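Local coordinates for putative trimethylamine methyltransferase (Rhizobium meliloti, PDB 4YYC), which probably transfers methyl groups as a member of the trimethylamine methyltransferase family, at residues D80-A83 with L84-K88. Numbering follows the deposited sequence.
Sequences DAEA and LDLWK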
# COMPACT_ATOMS: atom_id res chain seq x y z
N ASP A 80 4.47 -4.35 -41.48
CA ASP A 80 3.39 -3.39 -41.74
C ASP A 80 3.87 -2.26 -42.63
O ASP A 80 4.33 -1.20 -42.19
CB ASP A 80 2.78 -2.84 -40.45
CG ASP A 80 1.44 -2.14 -40.70
OD1 ASP A 80 1.22 -1.59 -41.79
OD2 ASP A 80 0.59 -2.18 -39.80
N ALA A 81 3.78 -2.51 -43.94
CA ALA A 81 4.28 -1.57 -44.92
C ALA A 81 3.52 -0.25 -44.86
O ALA A 81 4.09 0.79 -45.07
CB ALA A 81 4.18 -2.14 -46.32
N GLU A 82 2.23 -0.31 -44.61
CA GLU A 82 1.42 0.90 -44.49
C GLU A 82 1.96 1.80 -43.34
O GLU A 82 2.04 3.02 -43.47
CB GLU A 82 -0.03 0.53 -44.24
CG GLU A 82 -0.94 1.73 -44.06
CD GLU A 82 -2.37 1.37 -43.66
OE1 GLU A 82 -2.66 0.17 -43.42
OE2 GLU A 82 -3.20 2.32 -43.59
N ALA A 83 2.31 1.18 -42.23
CA ALA A 83 2.82 1.95 -41.10
C ALA A 83 4.10 2.67 -41.47
O ALA A 83 4.33 3.82 -41.08
CB ALA A 83 3.06 1.03 -39.91
N LEU A 84 4.99 1.96 -42.18
CA LEU A 84 6.24 2.60 -42.62
C LEU A 84 5.98 3.78 -43.56
O LEU A 84 6.67 4.81 -43.48
CB LEU A 84 7.19 1.60 -43.27
CG LEU A 84 7.67 0.44 -42.41
CD1 LEU A 84 8.67 -0.40 -43.18
CD2 LEU A 84 8.25 0.91 -41.09
N ASP A 85 5.02 3.62 -44.46
CA ASP A 85 4.67 4.71 -45.35
C ASP A 85 4.11 5.89 -44.59
O ASP A 85 4.42 7.02 -44.92
CB ASP A 85 3.68 4.30 -46.44
CG ASP A 85 4.29 3.44 -47.50
OD1 ASP A 85 5.53 3.20 -47.50
OD2 ASP A 85 3.54 2.99 -48.40
N LEU A 86 3.30 5.62 -43.57
CA LEU A 86 2.75 6.71 -42.76
C LEU A 86 3.85 7.50 -42.05
O LEU A 86 3.81 8.72 -41.99
CB LEU A 86 1.71 6.19 -41.78
CG LEU A 86 0.41 5.78 -42.41
CD1 LEU A 86 -0.41 4.89 -41.48
CD2 LEU A 86 -0.39 7.01 -42.82
N TRP A 87 4.84 6.78 -41.53
CA TRP A 87 5.95 7.40 -40.82
C TRP A 87 6.83 8.22 -41.77
O TRP A 87 7.23 9.33 -41.42
CB TRP A 87 6.77 6.36 -40.01
CG TRP A 87 6.14 6.07 -38.68
CD1 TRP A 87 5.65 4.87 -38.23
CD2 TRP A 87 5.87 7.03 -37.64
NE1 TRP A 87 5.14 5.02 -36.97
CE2 TRP A 87 5.23 6.34 -36.59
CE3 TRP A 87 6.09 8.41 -37.51
CZ2 TRP A 87 4.85 6.99 -35.42
CZ3 TRP A 87 5.70 9.04 -36.35
CH2 TRP A 87 5.07 8.32 -35.33
N LYS A 88 7.11 7.68 -42.96
CA LYS A 88 7.93 8.42 -43.91
C LYS A 88 7.22 9.71 -44.27
O LYS A 88 7.84 10.77 -44.34
CB LYS A 88 8.24 7.62 -45.16
CG LYS A 88 9.11 8.43 -46.12
O HOH W 1 6.45 0.50 -46.80
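D80 O accepts from L84 N at 3.2 Å, which opens the first turn of helix 81-90. D80 is the N-cap of this helix. Its carboxylate reaches forward to the backbone of the first turn: A83 N donates to D80 OD1 at 3.0 Å. The N-H comes from above the carboxylate plane, 60° out of it. CG of D80 lies anti to its own backbone N (chi1 -165°), and this turns the carboxylate over the start of the helix.

Three further i to i+4 bonds continue the helix. D85 N donates to A81 O, L86 N to E82 O at 2.9 Å, and W87 N to A83 O. A81 O has a second donor, a water at 2.9 Å. The same water donates to D85 OD1, so it bridges a backbone carbonyl and a side chain one turn later on the exposed face.

The E82 and L86 side chains run alongside each other in the same direction, with E82 CG 4.1 Å from L86 CD1. The E82 chain is extended (chi1 178°). K261 forms salt bridges with both D80 OD2 and E82 OE1 and probably offsets their negative charges, while R265 pairs with E82 OE2, so all four oxygens of the two carboxylates have partners.

The inward face turns toward the body of the chain: A83 and L86 touch helix 286-307, L84 rests on V99 of strand 98-100, and the buried W87 ring meets F77 and F101 edge-to-face. On its own helix, W87 CD1 comes within 3.3 Å of A83 O, obliquely to the ring.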